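Local coordinates for 401aa long hypothetical glucose-1-phosphate thymidylyltransferase (Sulfolobus tokodaii, PDB 2GGO), which acts as a bifunctional enzyme in the synthesis of UDP-N-acetylglucosamine and UDP-N-acetylgalactosamine, with a nucleotidyltransferase part and a hexapeptide-repeat part, at residues A325-A330 with V363-N368; E319-G324 with A357-H362; A291-K296 with S304-L309. All coordinates share one frame; numbering follows the deposited sequence.

All three contacts join parallel strands or corners on successive coils of the C-terminal beta-helix, away from the annotated nucleotide and sugar-phosphate sites. Contact 3 comes first along the chain, pairing 291-296 with 304-309. Contacts 2 and 1 follow with alternating segments: 319-324 runs on into 325-330, and 357-362 into 363-368, so the same two lengths of chain meet twice. Their centres lie about 10 Å apart; that of contact 3 is about 10 Å from contact 1 and 12 Å from contact 2. Strands 322-323 and 364-365 are neighbours in one sheet, and Val321 and Phe323 bond through their backbones to Lys305 of contact 3. Together the contacts stack these coils into one helical column.

Contact 1 of 3, residues A325-A330 with V363-N368; sequences AGTLIA and VRTGIN
Thr327 and Thr365 meet tip to tip, with OG1 of Thr365 donating to OG1 of Thr327 over 2.9 Å. In Thr365 the hydroxyl sits between the backbone N and the carbonyl carbon (chi1 60°), and this torsion turns it onto the neighbouring coil of the left-handed beta-helix formed by the hexapeptide repeats; OG1 of Thr327 also lies 3.4 Å from O of Gly366. At the corner the backbones meet directly. CA of Asn368 approaches O of Gly326 at 3.3 Å in a CA-H...O contact with 146° at the hydrogen. Gly326 has a positive phi of 85°, and a CB there would lie 3.1 Å from Asn368 N, leaving little space at this turn. N of Asn368 is directed at O of Ala325, but that oxygen is too near a neighbour in the model, and the bond length is doubtful. Beside it, CB of Ala325 packs on CG2 of Ile367 at 4.0 Å. A water closes the outer side, donating to O of Gly326 at 2.9 Å and weakly to OD1 of Asn368.

In the second shell, Gly324 fixes the threonine pair: its N bonds to OG1 of Thr365 and its O to OG1 of Thr327. Ser310 OG holds the Thr327 backbone through its O. The bonds run from Gly324 N through both hydroxyls to Gly324 O, which implies that two buried hydroxyls are satisfied without solvent.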
ATOM      1  N   ALA A 325     -10.647  21.046  15.964  1.00 11.28           N
ATOM      2  CA  ALA A 325     -10.798  22.379  15.316  1.00 11.63           C
ATOM      3  C   ALA A 325      -9.501  23.003  15.229  1.00 12.22           C
ATOM      4  O   ALA A 325      -8.668  22.965  16.206  1.00  9.94           O
ATOM      5  CB  ALA A 325     -11.823  23.310  16.001  1.00 12.35           C
ATOM      6  N   GLY A 326      -9.188  23.372  14.029  1.00 10.52           N
ATOM      7  CA  GLY A 326      -7.953  24.121  13.763  1.00 10.97           C
ATOM      8  C   GLY A 326      -6.698  23.334  13.578  1.00 12.66           C
ATOM      9  O   GLY A 326      -5.712  23.967  13.533  1.00  9.82           O
ATOM     10  N   THR A 327      -6.711  21.970  13.460  1.00 11.08           N
ATOM     11  CA  THR A 327      -5.390  21.301  13.233  1.00  5.90           C
ATOM     12  C   THR A 327      -5.045  21.571  11.789  1.00 11.23           C
ATOM     13  O   THR A 327      -5.952  21.350  10.977  1.00  2.00           O
ATOM     14  CB  THR A 327      -5.713  19.892  13.401  1.00  7.58           C
ATOM     15  OG1 THR A 327      -6.375  19.691  14.657  1.00  5.90           O
ATOM     16  CG2 THR A 327      -4.591  18.888  13.022  1.00 10.14           C
ATOM     17  N   LEU A 328      -3.788  21.709  11.374  1.00  4.16           N
ATOM     18  CA  LEU A 328      -3.414  22.171  10.056  1.00  6.72           C
ATOM     19  C   LEU A 328      -2.192  21.320   9.868  1.00  7.34           C
ATOM     20  O   LEU A 328      -1.459  21.091  10.776  1.00  7.65           O
ATOM     21  CB  LEU A 328      -2.897  23.605   9.960  1.00  2.00           C
ATOM     22  CG  LEU A 328      -3.833  24.580  10.615  1.00  8.85           C
ATOM     23  CD1 LEU A 328      -3.469  25.888  10.586  1.00  5.15           C
ATOM     24  CD2 LEU A 328      -4.884  24.508   9.413  1.00  2.00           C
ATOM     25  N   ILE A 329      -2.110  20.683   8.728  1.00  9.14           N
ATOM     26  CA  ILE A 329      -0.918  20.023   8.267  1.00 11.03           C
ATOM     27  C   ILE A 329      -0.173  20.872   7.273  1.00 11.51           C
ATOM     28  O   ILE A 329      -0.736  21.424   6.333  1.00 16.69           O
ATOM     29  CB  ILE A 329      -1.264  18.629   7.613  1.00 12.45           C
ATOM     30  CG1 ILE A 329      -2.091  17.803   8.611  1.00 13.61           C
ATOM     31  CG2 ILE A 329       0.105  17.943   7.172  1.00 12.40           C
ATOM     32  CD1 ILE A 329      -2.426  16.444   8.152  1.00 17.37           C
ATOM     33  N   ALA A 330       1.132  20.970   7.435  1.00 13.39           N
ATOM     34  CA  ALA A 330       1.947  21.681   6.510  1.00 12.35           C
ATOM     35  C   ALA A 330       2.399  20.685   5.442  1.00 13.03           C
ATOM     36  O   ALA A 330       2.752  19.578   5.787  1.00 16.60           O
ATOM     37  CB  ALA A 330       3.118  22.136   7.239  1.00  6.83           C
ATOM     38  N   VAL A 363      -5.852   8.224  16.383  1.00 17.27           N
ATOM     39  CA  VAL A 363      -5.369   9.525  16.774  1.00 14.99           C
ATOM     40  C   VAL A 363      -6.408  10.605  17.037  1.00 15.73           C
ATOM     41  O   VAL A 363      -7.439  10.762  16.325  1.00 16.77           O
ATOM     42  CB  VAL A 363      -4.196   9.983  15.800  1.00 15.33           C
ATOM     43  CG1 VAL A 363      -3.887  11.505  15.929  1.00  8.74           C
ATOM     44  CG2 VAL A 363      -3.021   9.249  16.059  1.00 13.94           C
ATOM     45  N   ARG A 364      -6.142  11.448  18.047  1.00 18.02           N
ATOM     46  CA  ARG A 364      -7.055  12.589  18.327  1.00 18.28           C
ATOM     47  C   ARG A 364      -6.159  13.812  18.431  1.00 17.31           C
ATOM     48  O   ARG A 364      -5.229  13.774  19.165  1.00 12.66           O
ATOM     49  CB  ARG A 364      -7.902  12.373  19.618  1.00 19.92           C
ATOM     50  CG  ARG A 364      -8.855  13.615  19.862  1.00 23.95           C
ATOM     51  CD  ARG A 364     -10.003  13.471  20.948  1.00 27.65           C
ATOM     52  NE  ARG A 364     -11.170  12.652  20.531  1.00 39.08           N
ATOM     53  CZ  ARG A 364     -12.238  13.066  19.807  1.00 43.60           C
ATOM     54  NH1 ARG A 364     -12.327  14.328  19.325  1.00 46.26           N
ATOM     55  NH2 ARG A 364     -13.227  12.188  19.549  1.00 43.87           N
ATOM     56  N   THR A 365      -6.351  14.864  17.631  1.00 13.79           N
ATOM     57  CA  THR A 365      -5.426  15.997  17.874  1.00 10.17           C
ATOM     58  C   THR A 365      -6.244  17.015  18.641  1.00 12.69           C
ATOM     59  O   THR A 365      -7.435  17.104  18.435  1.00 10.16           O
ATOM     60  CB  THR A 365      -4.972  16.630  16.620  1.00 11.50           C
ATOM     61  OG1 THR A 365      -6.190  17.100  15.974  1.00  8.84           O
ATOM     62  CG2 THR A 365      -4.472  15.614  15.701  1.00 12.45           C
ATOM     63  N   GLY A 366      -5.667  17.749  19.593  1.00  9.96           N
ATOM     64  CA  GLY A 366      -6.352  18.892  20.135  1.00  6.12           C
ATOM     65  C   GLY A 366      -6.661  20.010  19.175  1.00  8.96           C
ATOM     66  O   GLY A 366      -6.139  19.931  18.059  1.00  4.34           O
ATOM     67  N   ILE A 367      -7.576  20.942  19.494  1.00  8.42           N
ATOM     68  CA  ILE A 367      -7.649  22.224  18.658  1.00  8.66           C
ATOM     69  C   ILE A 367      -6.340  22.895  18.332  1.00 11.49           C
ATOM     70  O   ILE A 367      -5.419  22.944  19.181  1.00 11.73           O
ATOM     71  CB  ILE A 367      -8.569  23.303  19.211  1.00 12.44           C
ATOM     72  CG1 ILE A 367      -8.032  23.616  20.659  1.00  5.36           C
ATOM     73  CG2 ILE A 367      -9.863  22.713  19.403  1.00  2.00           C
ATOM     74  CD1 ILE A 367      -8.734  24.891  21.456  1.00  8.58           C
ATOM     75  N   ASN A 368      -6.270  23.480  17.138  1.00  7.83           N
ATOM     76  CA  ASN A 368      -5.186  24.399  16.770  1.00 11.25           C
ATOM     77  C   ASN A 368      -3.857  23.758  16.820  1.00 12.25           C
ATOM     78  O   ASN A 368      -2.868  24.400  17.138  1.00 12.11           O
ATOM     79  CB  ASN A 368      -5.157  25.535  17.789  1.00  9.46           C
ATOM     80  CG  ASN A 368      -4.879  26.809  17.173  1.00 15.14           C
ATOM     81  OD1 ASN A 368      -4.795  26.931  15.940  1.00 14.39           O
ATOM     82  ND2 ASN A 368      -4.823  27.868  18.003  1.00  5.53           N
TER
HETATM   83  O   HOH W   1      -5.944  26.796  12.845  1.00 14.15           O

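Contact 2 of 3, residues E319-G324 with A357-H362; sequences EDVNFG and AFIGGH
Glu319 and His362 are joined by the backbone hydrogen bond across the contact, His362 N to Glu319 O at 2.8 Å, with the donor nearly in line with the carbonyl (C=O...N angle 166°). A CA-H...O contact continues the pairing one residue on, CA of His362 lying 3.1 Å from O of Asp320. Between them the backbone is close-set at Gly361, where a CB would clash with Glu319 OE2.

Apolar contact falls to Val321 and Ile359, whose side chains cross at about a right angle. CG1 of Val321, anti to the backbone N (chi1 -179°), touches CG2 of Ile359 at 3.7 Å, and its other branch, CG2, rests 3.1 Å from O of Gly360. Ile317 touches both Phe323 and Ile359, extending the apolar layer.

Polar side chains gather round the imidazole. Asp320 lies alongside His362, pointing the same way, with OD2 at 3.5 Å from CE1 and the carboxylate plane turned 49° from the ring. Over one ring face sits O of Glu319, and a water at the ring edge, in plane, links NE2 of His362 (2.7 Å) to OE2 of Glu319 (3.1 Å). That carboxylate also bonds Thr20 and pairs with Arg21, tying the coil to the nucleotidyltransferase part; Tyr380 stacks on His362.

Positive phi at both Asp320 and His362, stacked coil on coil with branched aliphatic residues facing inward, is the corner geometry of the left-handed parallel beta-helix built from hexapeptide repeats.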
ATOM      1  N   GLU A 319      -7.419   5.084  10.255  1.00 16.94           N
ATOM      2  CA  GLU A 319      -8.827   4.948  10.637  1.00 17.57           C
ATOM      3  C   GLU A 319      -9.150   5.511  11.983  1.00 18.55           C
ATOM      4  O   GLU A 319      -8.311   5.554  12.851  1.00 19.44           O
ATOM      5  CB  GLU A 319      -9.288   3.455  10.577  1.00 18.77           C
ATOM      6  CG  GLU A 319      -8.707   2.456  11.701  1.00 17.87           C
ATOM      7  CD  GLU A 319      -7.261   2.079  11.518  1.00 22.25           C
ATOM      8  OE1 GLU A 319      -6.682   2.472  10.517  1.00 23.53           O
ATOM      9  OE2 GLU A 319      -6.663   1.387  12.380  1.00 23.40           O
ATOM     10  N   ASP A 320     -10.380   5.942  12.144  1.00 20.60           N
ATOM     11  CA  ASP A 320     -10.916   6.526  13.380  1.00 21.47           C
ATOM     12  C   ASP A 320     -10.052   7.634  13.985  1.00 20.01           C
ATOM     13  O   ASP A 320      -9.830   7.670  15.181  1.00 16.17           O
ATOM     14  CB  ASP A 320     -11.294   5.417  14.364  1.00 23.93           C
ATOM     15  CG  ASP A 320     -12.316   4.410  13.764  1.00 33.17           C
ATOM     16  OD1 ASP A 320     -13.331   4.867  13.142  1.00 41.35           O
ATOM     17  OD2 ASP A 320     -12.137   3.145  13.908  1.00 39.84           O
ATOM     18  N   VAL A 321      -9.567   8.553  13.137  1.00 17.44           N
ATOM     19  CA  VAL A 321      -8.811   9.710  13.578  1.00 15.14           C
ATOM     20  C   VAL A 321      -9.798  10.822  13.764  1.00 17.23           C
ATOM     21  O   VAL A 321     -10.825  10.839  13.071  1.00 15.65           O
ATOM     22  CB  VAL A 321      -7.680  10.085  12.586  1.00 12.77           C
ATOM     23  CG1 VAL A 321      -6.794  11.391  13.122  1.00  6.03           C
ATOM     24  CG2 VAL A 321      -6.674   8.895  12.515  1.00 11.92           C
ATOM     25  N   ASN A 322      -9.585  11.682  14.759  1.00 17.51           N
ATOM     26  CA  ASN A 322     -10.418  12.896  14.868  1.00 18.58           C
ATOM     27  C   ASN A 322      -9.533  14.084  14.879  1.00 16.96           C
ATOM     28  O   ASN A 322      -8.697  14.099  15.667  1.00 15.63           O
ATOM     29  CB  ASN A 322     -11.288  12.940  16.169  1.00 20.28           C
ATOM     30  CG  ASN A 322     -12.263  11.727  16.266  1.00 27.18           C
ATOM     31  OD1 ASN A 322     -13.252  11.633  15.551  1.00 30.99           O
ATOM     32  ND2 ASN A 322     -11.910  10.755  17.113  1.00 33.70           N
ATOM     33  N   PHE A 323      -9.814  15.093  14.050  1.00 15.94           N
ATOM     34  CA  PHE A 323      -9.078  16.335  14.140  1.00 13.71           C
ATOM     35  C   PHE A 323      -9.747  17.269  15.024  1.00 13.50           C
ATOM     36  O   PHE A 323     -10.874  17.661  14.746  1.00 16.22           O
ATOM     37  CB  PHE A 323      -8.800  17.033  12.749  1.00  6.54           C
ATOM     38  CG  PHE A 323      -7.526  16.514  12.137  1.00  9.40           C
ATOM     39  CD1 PHE A 323      -6.949  15.380  12.692  1.00 15.05           C
ATOM     40  CD2 PHE A 323      -6.889  17.127  11.082  1.00 12.75           C
ATOM     41  CE1 PHE A 323      -5.717  14.876  12.172  1.00 17.37           C
ATOM     42  CE2 PHE A 323      -5.715  16.636  10.551  1.00 13.73           C
ATOM     43  CZ  PHE A 323      -5.156  15.485  11.089  1.00 14.46           C
ATOM     44  N   GLY A 324      -9.058  17.728  16.051  1.00 11.15           N
ATOM     45  CA  GLY A 324      -9.612  18.983  16.639  1.00 11.51           C
ATOM     46  C   GLY A 324      -9.649  20.198  15.731  1.00 12.84           C
ATOM     47  O   GLY A 324      -8.733  20.416  14.869  1.00 10.76           O
ATOM     48  N   ALA A 357       1.514  14.752   6.161  1.00 16.12           N
ATOM     49  CA  ALA A 357       1.731  13.916   7.306  1.00 14.94           C
ATOM     50  C   ALA A 357       1.201  12.496   7.189  1.00 17.04           C
ATOM     51  O   ALA A 357       0.321  12.247   6.409  1.00 15.71           O
ATOM     52  CB  ALA A 357       1.202  14.645   8.584  1.00 18.01           C
ATOM     53  N   PHE A 358       1.746  11.577   8.007  1.00 17.07           N
ATOM     54  CA  PHE A 358       1.233  10.207   8.125  1.00 17.88           C
ATOM     55  C   PHE A 358       0.700   9.906   9.545  1.00 17.86           C
ATOM     56  O   PHE A 358       1.454   9.838  10.503  1.00 17.43           O
ATOM     57  CB  PHE A 358       2.345   9.256   7.720  1.00 18.73           C
ATOM     58  CG  PHE A 358       2.915   9.573   6.371  1.00 18.61           C
ATOM     59  CD1 PHE A 358       2.185   9.320   5.243  1.00 22.20           C
ATOM     60  CD2 PHE A 358       4.171  10.146   6.224  1.00 23.41           C
ATOM     61  CE1 PHE A 358       2.665   9.608   3.990  1.00 20.45           C
ATOM     62  CE2 PHE A 358       4.659  10.402   4.963  1.00 20.88           C
ATOM     63  CZ  PHE A 358       3.898  10.124   3.842  1.00 24.47           C
ATOM     64  N   ILE A 359      -0.624   9.783   9.625  1.00 17.63           N
ATOM     65  CA  ILE A 359      -1.350   9.723  10.907  1.00 18.94           C
ATOM     66  C   ILE A 359      -1.938   8.315  11.185  1.00 18.03           C
ATOM     67  O   ILE A 359      -2.819   7.845  10.436  1.00 20.19           O
ATOM     68  CB  ILE A 359      -2.493  10.717  10.900  1.00 16.85           C
ATOM     69  CG1 ILE A 359      -2.073  12.111  10.374  1.00 20.49           C
ATOM     70  CG2 ILE A 359      -3.230  10.743  12.261  1.00 15.59           C
ATOM     71  CD1 ILE A 359      -1.216  13.043  11.273  1.00 14.78           C
ATOM     72  N   GLY A 360      -1.523   7.699  12.294  1.00 17.46           N
ATOM     73  CA  GLY A 360      -2.005   6.406  12.705  1.00 16.05           C
ATOM     74  C   GLY A 360      -3.467   6.387  13.089  1.00 16.71           C
ATOM     75  O   GLY A 360      -4.052   7.430  13.362  1.00 18.00           O
ATOM     76  N   GLY A 361      -4.069   5.194  13.074  1.00 16.51           N
ATOM     77  CA  GLY A 361      -5.390   5.006  13.559  1.00 15.91           C
ATOM     78  C   GLY A 361      -5.665   5.500  14.953  1.00 17.56           C
ATOM     79  O   GLY A 361      -4.817   5.385  15.859  1.00 16.81           O
ATOM     80  N   HIS A 362      -6.852   6.046  15.135  1.00 16.33           N
ATOM     81  CA  HIS A 362      -7.371   6.376  16.492  1.00 19.66           C
ATOM     82  C   HIS A 362      -6.608   7.490  17.167  1.00 18.00           C
ATOM     83  O   HIS A 362      -6.671   7.668  18.377  1.00 20.13           O
ATOM     84  CB  HIS A 362      -7.351   5.170  17.444  1.00 19.63           C
ATOM     85  CG  HIS A 362      -8.120   3.988  16.935  1.00 20.74           C
ATOM     86  ND1 HIS A 362      -9.488   3.866  17.101  1.00 19.30           N
ATOM     87  CD2 HIS A 362      -7.713   2.866  16.286  1.00 19.08           C
ATOM     88  CE1 HIS A 362      -9.883   2.711  16.580  1.00 15.96           C
ATOM     89  NE2 HIS A 362      -8.837   2.134  16.007  1.00 20.49           N
TER
HETATM   90  O   HOH W   2      -8.317  -0.061  14.508  1.00 28.95           O

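Contact 3 of 3, residues A291-K296 with S304-L309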
ATOM      1  N   ALA A 291     -17.383  22.143   8.077  1.00 18.12           N
ATOM      2  CA  ALA A 291     -17.384  23.483   7.510  1.00 15.52           C
ATOM      3  C   ALA A 291     -16.017  24.069   7.640  1.00 17.08           C
ATOM      4  O   ALA A 291     -15.399  23.954   8.724  1.00 16.78           O
ATOM      5  CB  ALA A 291     -18.399  24.351   8.203  1.00 15.34           C
ATOM      6  N   SER A 292     -15.596  24.780   6.593  1.00 17.94           N
ATOM      7  CA  SER A 292     -14.253  25.315   6.487  1.00 17.11           C
ATOM      8  C   SER A 292     -13.157  24.318   6.596  1.00 17.73           C
ATOM      9  O   SER A 292     -12.101  24.654   7.183  1.00 16.82           O
ATOM     10  CB  SER A 292     -13.988  26.421   7.513  1.00 15.54           C
ATOM     11  OG  SER A 292     -14.937  27.474   7.489  1.00 13.52           O
ATOM     12  N   VAL A 293     -13.375  23.114   6.053  1.00 17.04           N
ATOM     13  CA  VAL A 293     -12.345  22.094   5.971  1.00 17.54           C
ATOM     14  C   VAL A 293     -11.967  21.901   4.517  1.00 18.81           C
ATOM     15  O   VAL A 293     -12.841  21.742   3.629  1.00 17.05           O
ATOM     16  CB  VAL A 293     -12.801  20.756   6.631  1.00 17.24           C
ATOM     17  CG1 VAL A 293     -11.777  19.654   6.394  1.00 12.16           C
ATOM     18  CG2 VAL A 293     -13.069  20.963   8.087  1.00 15.99           C
ATOM     19  N   GLU A 294     -10.659  21.908   4.231  1.00 16.50           N
ATOM     20  CA  GLU A 294     -10.234  21.736   2.840  1.00 18.63           C
ATOM     21  C   GLU A 294      -9.285  20.505   2.841  1.00 18.29           C
ATOM     22  O   GLU A 294      -8.455  20.331   3.746  1.00 16.56           O
ATOM     23  CB  GLU A 294      -9.583  23.041   2.307  1.00 17.16           C
ATOM     24  CG  GLU A 294      -9.016  23.021   0.798  1.00 14.84           C
ATOM     25  CD  GLU A 294      -8.170  24.220   0.423  1.00 20.87           C
ATOM     26  OE1 GLU A 294      -8.332  25.341   0.931  1.00 18.84           O
ATOM     27  OE2 GLU A 294      -7.273  24.051  -0.416  1.00 19.74           O
ATOM     28  N   VAL A 295      -9.432  19.644   1.833  1.00 19.39           N
ATOM     29  CA  VAL A 295      -8.601  18.460   1.661  1.00 20.04           C
ATOM     30  C   VAL A 295      -8.115  18.406   0.228  1.00 21.47           C
ATOM     31  O   VAL A 295      -8.846  18.781  -0.686  1.00 19.23           O
ATOM     32  CB  VAL A 295      -9.414  17.154   1.981  1.00 20.79           C
ATOM     33  CG1 VAL A 295      -8.571  15.898   1.726  1.00 20.89           C
ATOM     34  CG2 VAL A 295      -9.935  17.171   3.383  1.00 21.48           C
ATOM     35  N   LYS A 296      -6.857  17.983   0.060  1.00 20.79           N
ATOM     36  CA  LYS A 296      -6.273  17.860  -1.255  1.00 22.55           C
ATOM     37  C   LYS A 296      -5.321  16.697  -1.281  1.00 21.39           C
ATOM     38  O   LYS A 296      -4.459  16.552  -0.385  1.00 21.30           O
ATOM     39  CB  LYS A 296      -5.472  19.126  -1.580  1.00 22.72           C
ATOM     40  CG  LYS A 296      -5.155  19.247  -3.077  1.00 25.60           C
ATOM     41  CD  LYS A 296      -3.766  19.775  -3.243  1.00 26.08           C
ATOM     42  CE  LYS A 296      -2.808  19.245  -2.275  1.00 28.28           C
ATOM     43  NZ  LYS A 296      -1.408  19.649  -2.693  1.00 25.26           N
ATOM     44  N   SER A 304     -12.821   8.245   9.823  1.00 21.98           N
ATOM     45  CA  SER A 304     -12.014   9.393  10.301  1.00 20.42           C
ATOM     46  C   SER A 304     -12.713  10.695  10.102  1.00 20.56           C
ATOM     47  O   SER A 304     -13.449  10.856   9.176  1.00 18.58           O
ATOM     48  CB  SER A 304     -10.677   9.421   9.637  1.00 20.22           C
ATOM     49  OG  SER A 304      -9.889   8.390  10.225  1.00 21.79           O
ATOM     50  N   LYS A 305     -12.512  11.629  11.015  1.00 18.60           N
ATOM     51  CA  LYS A 305     -13.348  12.801  11.066  1.00 20.29           C
ATOM     52  C   LYS A 305     -12.513  14.087  11.089  1.00 19.85           C
ATOM     53  O   LYS A 305     -11.689  14.271  11.999  1.00 16.47           O
ATOM     54  CB  LYS A 305     -14.163  12.719  12.321  1.00 21.72           C
ATOM     55  CG  LYS A 305     -15.427  11.800  12.188  1.00 26.25           C
ATOM     56  CD  LYS A 305     -16.435  12.066  13.341  1.00 25.20           C
ATOM     57  CE  LYS A 305     -16.352  11.009  14.472  1.00 34.97           C
ATOM     58  NZ  LYS A 305     -17.069  11.375  15.789  1.00 34.36           N
ATOM     59  N   ILE A 306     -12.735  14.986  10.137  1.00 19.05           N
ATOM     60  CA  ILE A 306     -12.023  16.291  10.103  1.00 20.36           C
ATOM     61  C   ILE A 306     -13.097  17.348  10.121  1.00 19.64           C
ATOM     62  O   ILE A 306     -13.458  17.832   9.074  1.00 19.28           O
ATOM     63  CB  ILE A 306     -11.212  16.569   8.777  1.00 20.94           C
ATOM     64  CG1 ILE A 306     -10.373  15.428   8.250  1.00 20.24           C
ATOM     65  CG2 ILE A 306     -10.277  17.739   8.961  1.00 19.63           C
ATOM     66  CD1 ILE A 306      -9.561  14.690   9.319  1.00 16.22           C
ATOM     67  N   PRO A 307     -13.655  17.689  11.302  1.00 19.64           N
ATOM     68  CA  PRO A 307     -14.925  18.431  11.192  1.00 17.79           C
ATOM     69  C   PRO A 307     -14.873  19.952  11.151  1.00 19.09           C
ATOM     70  O   PRO A 307     -15.878  20.519  10.684  1.00 22.38           O
ATOM     71  CB  PRO A 307     -15.674  17.985  12.408  1.00 17.34           C
ATOM     72  CG  PRO A 307     -14.470  17.900  13.459  1.00 14.60           C
ATOM     73  CD  PRO A 307     -13.389  17.275  12.685  1.00 16.68           C
ATOM     74  N   HIS A 308     -13.770  20.627  11.546  1.00 16.37           N
ATOM     75  CA  HIS A 308     -13.770  22.105  11.548  1.00 14.84           C
ATOM     76  C   HIS A 308     -12.479  22.781  11.259  1.00 13.25           C
ATOM     77  O   HIS A 308     -11.559  22.408  11.873  1.00 15.15           O
ATOM     78  CB  HIS A 308     -13.995  22.631  12.994  1.00 11.70           C
ATOM     79  CG  HIS A 308     -15.033  21.904  13.786  1.00  3.98           C
ATOM     80  ND1 HIS A 308     -16.424  22.118  13.693  1.00  2.00           N
ATOM     81  CD2 HIS A 308     -14.870  21.057  14.810  1.00  2.00           C
ATOM     82  CE1 HIS A 308     -17.026  21.305  14.530  1.00  6.37           C
ATOM     83  NE2 HIS A 308     -16.089  20.769  15.330  1.00  4.11           N
ATOM     84  N   LEU A 309     -12.418  23.763  10.351  1.00 12.57           N
ATOM     85  CA  LEU A 309     -11.287  24.702  10.318  1.00  7.55           C
ATOM     86  C   LEU A 309      -9.933  24.103  10.133  1.00 11.63           C
ATOM     87  O   LEU A 309      -8.937  24.650  10.627  1.00 11.19           O
ATOM     88  CB  LEU A 309     -11.363  25.635  11.501  1.00  8.94           C
ATOM     89  CG  LEU A 309     -12.652  26.517  11.486  1.00  2.00           C
ATOM     90  CD1 LEU A 309     -13.095  27.052  12.943  1.00  2.00           C
ATOM     91  CD2 LEU A 309     -12.385  27.731  10.783  1.00  2.00           C
TER
HETATM   92  O   HOH W   3     -18.506  21.408  10.682  1.00 27.76           O
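Ala291 and Ser292 run in parallel beside His308 and Leu309, whose corner lies one coil further along the left-handed beta-helix, with CA of Ser292 4.9 Å from CA of Leu309. The backbone link is slight: N of Leu309 donates to O of Ala291 at 3.4 Å, a weak bond although fairly straight (161°), and CA of Leu309 adds a CA-H...O contact to O of Ser292. Ser292 and Leu309 both have positive phi, so the two turns bend alike and lie one over the other.

Among the side chains, Val293 does most of the joining. Its CG1, anti to the backbone N (chi1 173°), meets CG2 of Ile306 at 3.5 Å, the two side chains crossing at about a right angle. CG2 of Val293 is lodged against the next coil's backbone, 3.3 Å from O of Ile306. An alanine here would probably leave a gap beside Ile306 CG2 and the neighbouring backbone, because both of these branches would be gone. Ile289 and Phe323 touch Ile306 as well, extending the interior column. On the outside, CB of Ser292 touches CD2 of Leu309 at 3.9 Å. A water spans the corner, accepting from N of Ala291 at 2.9 Å and donating to O of Pro307 at 2.8 Å.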